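Local coordinates for protein cellobiose 2-epimerase (Caldibacillus thermoamylovorans, PDB 5ZHB) that catalyses the reversible epimerisation of cellobiose at C2 of its reducing-end glucose, giving the mannose-ended disaccharide, at residues Arg54-Ala58 / Tyr119-Tyr124; Val273-Tyr278 / Lys322-Phe328; His186-Leu190 / Leu212-Phe216. All coordinates share one frame. Numbering follows the deposited sequence.

Contact 1. Residues Arg54-Ala58 / Tyr119-Tyr124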
ATOM      1  N   ARG A  54       1.999  -6.198  -5.799  1.00 18.36           N
ATOM      2  CA  ARG A  54       0.686  -5.618  -5.592  1.00 19.79           C
ATOM      3  C   ARG A  54      -0.346  -6.313  -6.477  1.00 21.30           C
ATOM      4  O   ARG A  54      -1.477  -6.538  -6.044  1.00 21.37           O
ATOM      5  CB  ARG A  54       0.743  -4.105  -5.818  1.00 19.91           C
ATOM      6  CG  ARG A  54       1.419  -3.417  -4.633  1.00 19.59           C
ATOM      7  CD  ARG A  54       1.625  -1.960  -5.001  1.00 23.65           C
ATOM      8  NE  ARG A  54       2.147  -1.275  -3.813  1.00 25.83           N
ATOM      9  CZ  ARG A  54       2.344   0.030  -3.811  1.00 32.08           C
ATOM     10  NH1 ARG A  54       2.156   0.741  -4.919  1.00 33.75           N
ATOM     11  NH2 ARG A  54       2.703   0.620  -2.691  1.00 28.39           N
ATOM     12  N   GLN A  55       0.042  -6.613  -7.715  1.00 21.65           N
ATOM     13  CA  GLN A  55      -0.798  -7.384  -8.627  1.00 22.89           C
ATOM     14  C   GLN A  55      -1.150  -8.744  -8.008  1.00 24.02           C
ATOM     15  O   GLN A  55      -2.320  -9.129  -8.010  1.00 23.36           O
ATOM     16  CB  GLN A  55      -0.117  -7.529  -9.982  1.00 19.83           C
ATOM     17  CG  GLN A  55       0.030  -6.231 -10.741  1.00 21.77           C
ATOM     18  CD  GLN A  55       1.204  -6.284 -11.692  1.00 23.61           C
ATOM     19  OE1 GLN A  55       1.917  -7.295 -11.750  1.00 22.67           O
ATOM     20  NE2 GLN A  55       1.433  -5.191 -12.411  1.00 22.65           N
ATOM     21  N   LEU A  56      -0.170  -9.416  -7.396  1.00 23.34           N
ATOM     22  CA  LEU A  56      -0.410 -10.706  -6.779  1.00 23.71           C
ATOM     23  C   LEU A  56      -1.366 -10.558  -5.600  1.00 25.45           C
ATOM     24  O   LEU A  56      -2.286 -11.367  -5.404  1.00 25.01           O
ATOM     25  CB  LEU A  56       0.914 -11.325  -6.361  1.00 21.23           C
ATOM     26  CG  LEU A  56       0.826 -12.560  -5.457  1.00 23.34           C
ATOM     27  CD1 LEU A  56      -0.017 -13.680  -6.061  1.00 24.80           C
ATOM     28  CD2 LEU A  56       2.224 -13.040  -5.189  1.00 26.00           C
ATOM     29  N   TRP A  57      -1.133  -9.522  -4.787  1.00 25.50           N
ATOM     30  CA  TRP A  57      -1.980  -9.302  -3.618  1.00 22.63           C
ATOM     31  C   TRP A  57      -3.432  -9.075  -4.046  1.00 20.70           C
ATOM     32  O   TRP A  57      -4.346  -9.700  -3.488  1.00 22.72           O
ATOM     33  CB  TRP A  57      -1.429  -8.166  -2.728  1.00 22.80           C
ATOM     34  CG  TRP A  57      -2.308  -7.987  -1.524  1.00 21.35           C
ATOM     35  CD1 TRP A  57      -2.150  -8.570  -0.301  1.00 22.23           C
ATOM     36  CD2 TRP A  57      -3.597  -7.336  -1.507  1.00 18.73           C
ATOM     37  NE1 TRP A  57      -3.223  -8.273   0.494  1.00 21.51           N
ATOM     38  CE2 TRP A  57      -4.128  -7.529  -0.215  1.00 22.16           C
ATOM     39  CE3 TRP A  57      -4.322  -6.600  -2.433  1.00 20.56           C
ATOM     40  CZ2 TRP A  57      -5.373  -7.026   0.152  1.00 23.54           C
ATOM     41  CZ3 TRP A  57      -5.541  -6.072  -2.063  1.00 22.36           C
ATOM     42  CH2 TRP A  57      -6.064  -6.307  -0.792  1.00 22.44           C
ATOM     43  N   ALA A  58      -3.650  -8.170  -5.017  1.00 21.74           N
ATOM     44  CA  ALA A  58      -4.978  -7.761  -5.455  1.00 20.71           C
ATOM     45  C   ALA A  58      -5.762  -8.949  -6.021  1.00 24.16           C
ATOM     46  O   ALA A  58      -6.910  -9.155  -5.632  1.00 23.68           O
ATOM     47  CB  ALA A  58      -4.914  -6.620  -6.452  1.00 20.82           C
ATOM     48  N   TYR A 119       3.698  -9.399   2.178  1.00 23.70           N
ATOM     49  CA  TYR A 119       2.269  -9.118   2.140  1.00 21.83           C
ATOM     50  C   TYR A 119       1.578  -9.906   1.023  1.00 21.76           C
ATOM     51  O   TYR A 119       0.500 -10.470   1.230  1.00 22.10           O
ATOM     52  CB  TYR A 119       2.086  -7.616   1.910  1.00 20.34           C
ATOM     53  CG  TYR A 119       0.663  -7.084   2.053  1.00 21.27           C
ATOM     54  CD1 TYR A 119      -0.115  -7.358   3.175  1.00 20.60           C
ATOM     55  CD2 TYR A 119       0.115  -6.273   1.087  1.00 21.79           C
ATOM     56  CE1 TYR A 119      -1.383  -6.832   3.335  1.00 22.44           C
ATOM     57  CE2 TYR A 119      -1.169  -5.762   1.211  1.00 23.49           C
ATOM     58  CZ  TYR A 119      -1.918  -6.024   2.350  1.00 22.61           C
ATOM     59  OH  TYR A 119      -3.169  -5.480   2.443  1.00 21.67           O
ATOM     60  N   ALA A 120       2.157  -9.900  -0.184  1.00 21.20           N
ATOM     61  CA  ALA A 120       1.521 -10.549  -1.329  1.00 21.74           C
ATOM     62  C   ALA A 120       1.591 -12.083  -1.262  1.00 20.45           C
ATOM     63  O   ALA A 120       0.606 -12.770  -1.599  1.00 20.11           O
ATOM     64  CB  ALA A 120       2.124 -10.029  -2.587  1.00 20.12           C
ATOM     65  N   LEU A 121       2.735 -12.595  -0.818  1.00 22.49           N
ATOM     66  CA  LEU A 121       2.966 -14.035  -0.737  1.00 24.60           C
ATOM     67  C   LEU A 121       2.068 -14.654   0.330  1.00 26.71           C
ATOM     68  O   LEU A 121       1.532 -15.736   0.119  1.00 28.45           O
ATOM     69  CB  LEU A 121       4.446 -14.313  -0.462  1.00 29.48           C
ATOM     70  CG  LEU A 121       5.403 -14.100  -1.641  1.00 29.36           C
ATOM     71  CD1 LEU A 121       6.811 -14.008  -1.135  1.00 31.51           C
ATOM     72  CD2 LEU A 121       5.284 -15.202  -2.662  1.00 32.18           C
ATOM     73  N   THR A 122       1.879 -13.951   1.462  1.00 26.18           N
ATOM     74  CA  THR A 122       0.991 -14.433   2.508  1.00 25.35           C
ATOM     75  C   THR A 122      -0.449 -14.421   2.011  1.00 26.17           C
ATOM     76  O   THR A 122      -1.162 -15.389   2.238  1.00 26.84           O
ATOM     77  CB  THR A 122       1.206 -13.684   3.825  1.00 25.68           C
ATOM     78  OG1 THR A 122       1.011 -12.277   3.682  1.00 25.65           O
ATOM     79  CG2 THR A 122       2.602 -13.925   4.364  1.00 24.92           C
ATOM     80  N   GLU A 123      -0.858 -13.393   1.251  1.00 24.45           N
ATOM     81  CA  GLU A 123      -2.213 -13.353   0.732  1.00 24.91           C
ATOM     82  C   GLU A 123      -2.449 -14.514  -0.245  1.00 24.88           C
ATOM     83  O   GLU A 123      -3.503 -15.158  -0.235  1.00 25.37           O
ATOM     84  CB  GLU A 123      -2.491 -12.021   0.047  1.00 23.22           C
ATOM     85  CG  GLU A 123      -3.966 -11.758  -0.243  1.00 24.94           C
ATOM     86  CD  GLU A 123      -4.827 -11.575   1.006  1.00 26.01           C
ATOM     87  OE1 GLU A 123      -4.326 -11.384   2.137  1.00 25.68           O
ATOM     88  OE2 GLU A 123      -6.048 -11.666   0.806  1.00 25.14           O
ATOM     89  N   TYR A 124      -1.457 -14.800  -1.091  1.00 24.05           N
ATOM     90  CA  TYR A 124      -1.575 -15.896  -2.034  1.00 25.66           C
ATOM     91  C   TYR A 124      -1.666 -17.203  -1.250  1.00 26.64           C
ATOM     92  O   TYR A 124      -2.443 -18.091  -1.595  1.00 29.43           O
ATOM     93  CB  TYR A 124      -0.379 -15.839  -2.986  1.00 28.05           C
ATOM     94  CG  TYR A 124      -0.406 -16.906  -4.072  1.00 28.76           C
ATOM     95  CD1 TYR A 124      -1.309 -16.832  -5.108  1.00 29.64           C
ATOM     96  CD2 TYR A 124       0.546 -17.923  -4.097  1.00 31.03           C
ATOM     97  CE1 TYR A 124      -1.301 -17.770  -6.126  1.00 33.08           C
ATOM     98  CE2 TYR A 124       0.551 -18.874  -5.097  1.00 29.23           C
ATOM     99  CZ  TYR A 124      -0.379 -18.801  -6.110  1.00 30.80           C
ATOM    100  OH  TYR A 124      -0.396 -19.716  -7.139  1.00 33.30           O
TER
HETATM  101  O   HOH W   1      -4.395  -8.916   3.350  1.00 29.64           O
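Two near-parallel helices of the (alpha/alpha)6 barrel meet here: the axes of 54-58 and 119-124 approach to 8.1 Å, with 29° between their N-to-C directions. Along 54-58, Arg54 and Gln55 point their CA-to-CB bonds away from the partner, so the interface begins at Leu56. Its CD2 lies 4.0 Å from Ala120 CB, and its CD1 packs 3.5 Å from CD1 of the Tyr124 ring. Trp57 follows and buries more area than any other residue of the pair. The closest CA atoms, 4.4 Å apart, belong to Trp57 and Ala120, a spacing that the small alanine permits; Trp57 CB and Ala120 CB are 4.0 Å apart. The indole is sandwiched. On one face the Tyr119 ring forms an offset stack with the five-membered ring (centroids 4.0 Å apart, planes at 9°). On the opposite face Glu123 CG makes a CH-pi contact, 3.9 Å from the centroid of that same ring. One water joins the two sides, accepting from Trp57 NE1 at 3.2 Å and donating to Glu123 OE1 at 2.8 Å. Ala58 turns away again. The polar ends have further partners: Glu123 forms salt bridges with Arg64 and Arg126, and Tyr119 OH is hydrogen-bonded to Arg379. All seven touching residues are buried; the small 29° angle between helices of successive hairpins is consistent with neighbouring inner helices of the barrel. Around them, helix 69-86 packs on Leu56 and Leu121 through Leu82, helix 131-145 meets Leu121 and Thr122, and the loop bearing Cys373 and Pro374 lies against Arg54, Gln55 and Ala58.

Contact 2. Residues Val273-Tyr278 / Lys322-Phe328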
ATOM      1  N   VAL A 273      -5.654   5.353  16.794  1.00 23.85           N
ATOM      2  CA  VAL A 273      -6.380   5.029  15.576  1.00 24.23           C
ATOM      3  C   VAL A 273      -7.528   6.021  15.368  1.00 26.21           C
ATOM      4  O   VAL A 273      -7.723   6.555  14.272  1.00 24.76           O
ATOM      5  CB  VAL A 273      -6.828   3.559  15.672  1.00 25.09           C
ATOM      6  CG1 VAL A 273      -7.916   3.195  14.652  1.00 25.73           C
ATOM      7  CG2 VAL A 273      -5.627   2.628  15.514  1.00 27.65           C
ATOM      8  N   ILE A 274      -8.255   6.317  16.464  1.00 26.77           N
ATOM      9  CA  ILE A 274      -9.463   7.106  16.376  1.00 24.30           C
ATOM     10  C   ILE A 274      -9.089   8.561  16.151  1.00 23.32           C
ATOM     11  O   ILE A 274      -9.646   9.205  15.274  1.00 24.34           O
ATOM     12  CB  ILE A 274     -10.340   6.870  17.625  1.00 26.94           C
ATOM     13  CG1 ILE A 274     -10.841   5.445  17.672  1.00 27.71           C
ATOM     14  CG2 ILE A 274     -11.508   7.857  17.711  1.00 28.79           C
ATOM     15  CD1 ILE A 274     -11.268   4.983  19.061  1.00 30.68           C
ATOM     16  N   ASP A 275      -8.082   9.053  16.897  1.00 23.81           N
ATOM     17  CA  ASP A 275      -7.693  10.456  16.846  1.00 23.77           C
ATOM     18  C   ASP A 275      -7.134  10.849  15.475  1.00 24.60           C
ATOM     19  O   ASP A 275      -7.369  11.959  14.981  1.00 24.20           O
ATOM     20  CB  ASP A 275      -6.741  10.773  17.993  1.00 25.88           C
ATOM     21  CG  ASP A 275      -7.376  10.736  19.388  1.00 29.57           C
ATOM     22  OD1 ASP A 275      -8.622  10.649  19.473  1.00 25.32           O
ATOM     23  OD2 ASP A 275      -6.621  10.743  20.368  1.00 28.58           O
ATOM     24  N   ILE A 276      -6.359   9.944  14.861  1.00 22.93           N
ATOM     25  CA  ILE A 276      -5.882  10.183  13.510  1.00 22.78           C
ATOM     26  C   ILE A 276      -7.087  10.377  12.580  1.00 21.05           C
ATOM     27  O   ILE A 276      -7.125  11.319  11.797  1.00 22.55           O
ATOM     28  CB  ILE A 276      -4.948   9.047  13.037  1.00 23.12           C
ATOM     29  CG1 ILE A 276      -3.605   9.009  13.818  1.00 23.05           C
ATOM     30  CG2 ILE A 276      -4.694   9.120  11.531  1.00 21.04           C
ATOM     31  CD1 ILE A 276      -2.909   7.662  13.713  1.00 23.58           C
ATOM     32  N   ALA A 277      -8.080   9.494  12.655  1.00 23.42           N
ATOM     33  CA  ALA A 277      -9.210   9.559  11.738  1.00 23.82           C
ATOM     34  C   ALA A 277      -9.987  10.870  11.892  1.00 26.51           C
ATOM     35  O   ALA A 277     -10.290  11.555  10.908  1.00 23.81           O
ATOM     36  CB  ALA A 277     -10.070   8.345  11.905  1.00 23.69           C
ATOM     37  N   TYR A 278     -10.198  11.302  13.149  1.00 30.18           N
ATOM     38  CA  TYR A 278     -10.811  12.597  13.395  1.00 26.54           C
ATOM     39  C   TYR A 278      -9.952  13.705  12.814  1.00 23.63           C
ATOM     40  O   TYR A 278     -10.461  14.679  12.238  1.00 25.83           O
ATOM     41  CB  TYR A 278     -11.072  12.856  14.880  1.00 27.74           C
ATOM     42  CG  TYR A 278     -12.386  12.248  15.334  1.00 27.66           C
ATOM     43  CD1 TYR A 278     -13.593  12.797  14.896  1.00 30.77           C
ATOM     44  CD2 TYR A 278     -12.438  11.159  16.191  1.00 28.60           C
ATOM     45  CE1 TYR A 278     -14.806  12.269  15.297  1.00 31.45           C
ATOM     46  CE2 TYR A 278     -13.655  10.636  16.617  1.00 30.32           C
ATOM     47  CZ  TYR A 278     -14.837  11.194  16.161  1.00 27.72           C
ATOM     48  OH  TYR A 278     -16.072  10.724  16.499  1.00 30.87           O
ATOM     49  N   LYS A 322     -15.886   2.189  14.858  1.00 29.22           N
ATOM     50  CA  LYS A 322     -15.467   2.323  16.245  1.00 31.34           C
ATOM     51  C   LYS A 322     -16.201   3.448  16.978  1.00 30.18           C
ATOM     52  O   LYS A 322     -16.247   3.449  18.210  1.00 33.41           O
ATOM     53  CB  LYS A 322     -13.971   2.625  16.366  1.00 31.62           C
ATOM     54  CG  LYS A 322     -13.055   1.616  15.728  1.00 32.67           C
ATOM     55  CD  LYS A 322     -11.590   1.997  15.933  1.00 30.99           C
ATOM     56  CE  LYS A 322     -10.807   1.169  16.904  1.00 30.50           C
ATOM     57  NZ  LYS A 322     -10.890  -0.271  16.598  1.00 28.24           N
ATOM     58  N   THR A 323     -16.692   4.455  16.264  1.00 26.07           N
ATOM     59  CA  THR A 323     -17.241   5.624  16.933  1.00 26.43           C
ATOM     60  C   THR A 323     -18.750   5.766  16.728  1.00 30.80           C
ATOM     61  O   THR A 323     -19.358   6.549  17.457  1.00 27.57           O
ATOM     62  CB  THR A 323     -16.518   6.871  16.436  1.00 29.73           C
ATOM     63  OG1 THR A 323     -16.895   7.019  15.069  1.00 26.65           O
ATOM     64  CG2 THR A 323     -15.016   6.789  16.658  1.00 29.08           C
ATOM     65  N   LYS A 324     -19.325   5.090  15.714  1.00 28.25           N
ATOM     66  CA  LYS A 324     -20.706   5.293  15.280  1.00 29.14           C
ATOM     67  C   LYS A 324     -21.000   6.764  15.010  1.00 28.05           C
ATOM     68  O   LYS A 324     -22.142   7.223  15.100  1.00 32.15           O
ATOM     69  CB  LYS A 324     -21.691   4.788  16.333  1.00 32.56           C
ATOM     70  CG  LYS A 324     -21.649   3.291  16.580  1.00 35.37           C
ATOM     71  CD  LYS A 324     -21.800   2.439  15.329  1.00 41.99           C
ATOM     72  CE  LYS A 324     -21.600   0.989  15.594  1.00 53.27           C
ATOM     73  NZ  LYS A 324     -22.393   0.526  16.741  1.00 59.61           N
ATOM     74  N   ASP A 325     -19.961   7.504  14.644  1.00 24.83           N
ATOM     75  CA  ASP A 325     -20.093   8.916  14.370  1.00 26.71           C
ATOM     76  C   ASP A 325     -20.373   9.099  12.885  1.00 32.94           C
ATOM     77  O   ASP A 325     -19.487   8.882  12.057  1.00 28.88           O
ATOM     78  CB  ASP A 325     -18.893   9.667  14.900  1.00 24.90           C
ATOM     79  CG  ASP A 325     -18.927  11.178  14.792  1.00 27.70           C
ATOM     80  OD1 ASP A 325     -19.785  11.704  14.054  1.00 31.78           O
ATOM     81  OD2 ASP A 325     -18.081  11.805  15.446  1.00 31.89           O
ATOM     82  N   GLU A 326     -21.618   9.510  12.596  1.00 30.94           N
ATOM     83  CA  GLU A 326     -22.119   9.698  11.243  1.00 36.95           C
ATOM     84  C   GLU A 326     -21.210  10.591  10.388  1.00 29.32           C
ATOM     85  O   GLU A 326     -21.244  10.445   9.182  1.00 28.88           O
ATOM     86  CB  GLU A 326     -23.520  10.325  11.298  1.00 39.24           C
ATOM     87  CG  GLU A 326     -24.566   9.415  11.930  1.00 46.09           C
ATOM     88  CD  GLU A 326     -25.053   8.274  11.058  1.00 53.15           C
ATOM     89  OE1 GLU A 326     -24.958   7.098  11.486  1.00 60.02           O
ATOM     90  OE2 GLU A 326     -25.557   8.576   9.954  1.00 52.81           O
ATOM     91  N   LYS A 327     -20.486  11.553  10.991  1.00 29.97           N
ATOM     92  CA  LYS A 327     -19.484  12.388  10.338  1.00 30.36           C
ATOM     93  C   LYS A 327     -18.594  11.565   9.385  1.00 29.92           C
ATOM     94  O   LYS A 327     -18.259  11.996   8.275  1.00 27.98           O
ATOM     95  CB  LYS A 327     -18.615  12.991  11.437  1.00 35.27           C
ATOM     96  CG  LYS A 327     -17.810  14.216  11.059  1.00 42.05           C
ATOM     97  CD  LYS A 327     -16.776  14.635  12.104  1.00 48.73           C
ATOM     98  CE  LYS A 327     -17.331  15.195  13.376  1.00 51.79           C
ATOM     99  NZ  LYS A 327     -17.721  16.591  13.168  1.00 55.91           N
ATOM    100  N   PHE A 328     -18.242  10.348   9.813  1.00 27.84           N
ATOM    101  CA  PHE A 328     -17.335   9.499   9.048  1.00 27.76           C
ATOM    102  C   PHE A 328     -18.069   8.889   7.854  1.00 27.98           C
ATOM    103  O   PHE A 328     -17.480   8.751   6.787  1.00 27.09           O
ATOM    104  CB  PHE A 328     -16.755   8.426   9.970  1.00 27.02           C
ATOM    105  CG  PHE A 328     -15.717   8.939  10.953  1.00 26.41           C
ATOM    106  CD1 PHE A 328     -14.608   9.666  10.524  1.00 24.59           C
ATOM    107  CD2 PHE A 328     -15.880   8.750  12.324  1.00 26.66           C
ATOM    108  CE1 PHE A 328     -13.671  10.143  11.422  1.00 24.58           C
ATOM    109  CE2 PHE A 328     -14.956   9.259  13.229  1.00 25.34           C
ATOM    110  CZ  PHE A 328     -13.841   9.960  12.770  1.00 26.21           C
TER
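A very short hydrogen bond, 2.5 Å from Tyr278 OH to Asp325 OD2, ties helix 267-283 to the turn joining two consecutive helices of the (alpha/alpha)6 barrel. That turn is defined by its backbone: Lys324 leaves helical geometry with positive phi (52°), ending helix 306-323, and Asp325 is the N-cap of helix 326-343. Thr323 OG1, itself hydrogen-bonded to Ala319 O, accepts from Asp325 N at 3.1 Å in an ST turn. Asp325 uses both carboxylate oxygens, OD2 for the tyrosine and OD1 for the cap. Beside this polar link, the Phe328 edge meets the Tyr278 face (centroids 4.6 Å apart, planes at 55°), with Phe328 CE1 also 4.1 Å from Ala277 CB. Farther along, Ile274 CG2 touches Thr323 CG2 at 3.8 Å, and the aliphatic part of Lys322 lies along Val273 and Ile274 while its NZ forms a salt bridge with Asp256. The capping bond itself runs from Lys327 N to Asp325 OD1, at 3.1 Å with an N-H...acceptor angle of 147°.

Contact 3. Residues His186-Leu190 / Leu212-Phe216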
ATOM      1  N   HIS A 186       8.177   1.644   7.581  1.00 18.38           N
ATOM      2  CA  HIS A 186       7.632   1.057   8.791  1.00 20.02           C
ATOM      3  C   HIS A 186       6.164   0.672   8.608  1.00 19.03           C
ATOM      4  O   HIS A 186       5.727  -0.380   9.086  1.00 20.09           O
ATOM      5  CB  HIS A 186       7.907   2.016   9.963  1.00 22.44           C
ATOM      6  CG  HIS A 186       9.356   1.968  10.353  1.00 24.51           C
ATOM      7  ND1 HIS A 186      10.324   2.692   9.690  1.00 23.79           N
ATOM      8  CD2 HIS A 186      10.005   1.244  11.313  1.00 25.24           C
ATOM      9  CE1 HIS A 186      11.520   2.412  10.231  1.00 24.57           C
ATOM     10  NE2 HIS A 186      11.356   1.535  11.222  1.00 23.59           N
ATOM     11  N   LEU A 187       5.402   1.502   7.880  1.00 19.70           N
ATOM     12  CA  LEU A 187       3.976   1.214   7.708  1.00 20.12           C
ATOM     13  C   LEU A 187       3.799  -0.108   6.966  1.00 18.41           C
ATOM     14  O   LEU A 187       2.989  -0.967   7.366  1.00 19.92           O
ATOM     15  CB  LEU A 187       3.293   2.382   6.985  1.00 19.28           C
ATOM     16  CG  LEU A 187       1.793   2.228   6.679  1.00 19.57           C
ATOM     17  CD1 LEU A 187       1.015   1.941   7.932  1.00 20.70           C
ATOM     18  CD2 LEU A 187       1.227   3.439   5.986  1.00 21.44           C
ATOM     19  N   HIS A 188       4.524  -0.246   5.836  1.00 18.18           N
ATOM     20  CA  HIS A 188       4.361  -1.418   4.974  1.00 17.57           C
ATOM     21  C   HIS A 188       5.010  -2.659   5.587  1.00 18.69           C
ATOM     22  O   HIS A 188       4.551  -3.767   5.322  1.00 17.66           O
ATOM     23  CB  HIS A 188       4.681  -1.083   3.512  1.00 17.98           C
ATOM     24  CG  HIS A 188       3.709  -0.071   3.020  1.00 18.38           C
ATOM     25  ND1 HIS A 188       2.384  -0.386   2.779  1.00 19.33           N
ATOM     26  CD2 HIS A 188       3.797   1.251   2.874  1.00 19.89           C
ATOM     27  CE1 HIS A 188       1.747   0.726   2.427  1.00 19.82           C
ATOM     28  NE2 HIS A 188       2.566   1.717   2.494  1.00 18.11           N
ATOM     29  N   VAL A 189       6.025  -2.499   6.444  1.00 18.52           N
ATOM     30  CA  VAL A 189       6.482  -3.643   7.207  1.00 20.01           C
ATOM     31  C   VAL A 189       5.348  -4.101   8.131  1.00 20.51           C
ATOM     32  O   VAL A 189       5.050  -5.285   8.204  1.00 19.15           O
ATOM     33  CB  VAL A 189       7.792  -3.379   7.966  1.00 20.50           C
ATOM     34  CG1 VAL A 189       8.142  -4.526   8.916  1.00 21.91           C
ATOM     35  CG2 VAL A 189       8.924  -3.125   6.982  1.00 21.76           C
ATOM     36  N   LEU A 190       4.721  -3.163   8.851  1.00 21.76           N
ATOM     37  CA  LEU A 190       3.608  -3.522   9.737  1.00 22.22           C
ATOM     38  C   LEU A 190       2.467  -4.191   8.966  1.00 20.17           C
ATOM     39  O   LEU A 190       1.932  -5.215   9.380  1.00 20.83           O
ATOM     40  CB  LEU A 190       3.165  -2.259  10.470  1.00 20.88           C
ATOM     41  CG  LEU A 190       1.960  -2.410  11.404  1.00 21.89           C
ATOM     42  CD1 LEU A 190       2.205  -3.403  12.530  1.00 22.66           C
ATOM     43  CD2 LEU A 190       1.687  -1.059  11.981  1.00 23.68           C
ATOM     44  N   LEU A 212       6.509  -2.500  16.244  1.00 26.03           N
ATOM     45  CA  LEU A 212       6.121  -1.520  15.214  1.00 23.27           C
ATOM     46  C   LEU A 212       5.004  -0.589  15.686  1.00 22.25           C
ATOM     47  O   LEU A 212       5.030   0.634  15.439  1.00 25.42           O
ATOM     48  CB  LEU A 212       5.745  -2.295  13.945  1.00 23.57           C
ATOM     49  CG  LEU A 212       6.956  -2.734  13.098  1.00 23.56           C
ATOM     50  CD1 LEU A 212       6.701  -3.922  12.249  1.00 22.70           C
ATOM     51  CD2 LEU A 212       7.422  -1.599  12.201  1.00 25.29           C
ATOM     52  N   ILE A 213       4.032  -1.152  16.384  1.00 26.08           N
ATOM     53  CA  ILE A 213       2.911  -0.349  16.858  1.00 25.36           C
ATOM     54  C   ILE A 213       3.405   0.705  17.833  1.00 25.32           C
ATOM     55  O   ILE A 213       3.049   1.884  17.754  1.00 29.21           O
ATOM     56  CB  ILE A 213       1.803  -1.236  17.444  1.00 28.29           C
ATOM     57  CG1 ILE A 213       1.146  -2.037  16.352  1.00 28.01           C
ATOM     58  CG2 ILE A 213       0.774  -0.372  18.206  1.00 31.11           C
ATOM     59  CD1 ILE A 213       0.431  -3.279  16.839  1.00 29.02           C
ATOM     60  N   ASP A 214       4.317   0.301  18.712  1.00 30.16           N
ATOM     61  CA  ASP A 214       4.851   1.208  19.720  1.00 28.83           C
ATOM     62  C   ASP A 214       5.722   2.290  19.088  1.00 30.02           C
ATOM     63  O   ASP A 214       5.623   3.464  19.460  1.00 26.54           O
ATOM     64  CB  ASP A 214       5.496   0.406  20.835  1.00 35.23           C
ATOM     65  CG  ASP A 214       5.610   1.213  22.115  1.00 42.70           C
ATOM     66  OD1 ASP A 214       4.543   1.593  22.656  1.00 44.31           O
ATOM     67  OD2 ASP A 214       6.740   1.576  22.453  1.00 45.45           O
ATOM     68  N   LEU A 215       6.518   1.916  18.061  1.00 26.84           N
ATOM     69  CA  LEU A 215       7.248   2.908  17.295  1.00 25.68           C
ATOM     70  C   LEU A 215       6.284   3.917  16.660  1.00 22.48           C
ATOM     71  O   LEU A 215       6.549   5.118  16.653  1.00 24.13           O
ATOM     72  CB  LEU A 215       8.110   2.223  16.233  1.00 24.92           C
ATOM     73  CG  LEU A 215       9.356   1.460  16.700  1.00 27.20           C
ATOM     74  CD1 LEU A 215       9.917   0.642  15.560  1.00 28.98           C
ATOM     75  CD2 LEU A 215      10.390   2.419  17.189  1.00 26.64           C
ATOM     76  N   PHE A 216       5.188   3.436  16.076  1.00 23.87           N
ATOM     77  CA  PHE A 216       4.202   4.363  15.532  1.00 25.38           C
ATOM     78  C   PHE A 216       3.692   5.294  16.632  1.00 23.76           C
ATOM     79  O   PHE A 216       3.668   6.514  16.438  1.00 28.23           O
ATOM     80  CB  PHE A 216       3.027   3.670  14.841  1.00 26.95           C
ATOM     81  CG  PHE A 216       3.304   3.523  13.350  1.00 23.59           C
ATOM     82  CD1 PHE A 216       3.086   4.592  12.485  1.00 24.44           C
ATOM     83  CD2 PHE A 216       3.884   2.366  12.857  1.00 25.20           C
ATOM     84  CE1 PHE A 216       3.384   4.478  11.136  1.00 25.31           C
ATOM     85  CE2 PHE A 216       4.176   2.253  11.506  1.00 24.75           C
ATOM     86  CZ  PHE A 216       3.942   3.310  10.655  1.00 24.21           C
TER
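Helices 183-199 and 203-220 form an antiparallel helical hairpin, the repeating unit of the (alpha/alpha)6 barrel; the short segments run at 149° with axes 10.4 Å apart at closest approach. Side chains fill this wide gap. Leu212 is one bump: its CD1 reaches 3.7 Å from Val189 CG1, its CD2 sits 3.7 Å from His186 O, and its CB is 4.0 Å from Leu190 CD1, so it occupies the hollow bordered by those three residues. Phe216, one turn later, is the second. It enters edge-first between His186 and Leu187, CE2 being 3.9 Å from His186 C. In return Leu190 projects between Leu212 and Phe216, with CD1 also 4.2 Å from Ile213 CG1 and CD2 4.2 Å from Phe216 CD2. The His186 imidazole turns its edge to Leu212, while its ND1 is hydrogen-bonded to Thr182 O and its NE2 to Tyr156 N. The deepest point of the phenyl wedge is marked by Phe216 CZ, 3.6 Å from Leu187 CA.

Contacts 1 and 3 are wholly buried, whereas contact 2 lies about 21 Å from the chain centre and is only partly buried. No two share a helix: contact 1 joins helices 49-66 and 111-128 across successive hairpins, contact 3 closes one hairpin, and contact 2 sets helix 267-283 against the turn of the next. Chemistry follows place. Contact 3 is interlocked aliphatic and aromatic packing; contact 1 adds a stacked indole and a bridging water; contact 2 alone has a direct hydrogen bond between its segments. The centres of contacts 1 and 3 are about 19 Å apart, yet Val189 packs on helix 111-128, linking these two neighbourhoods.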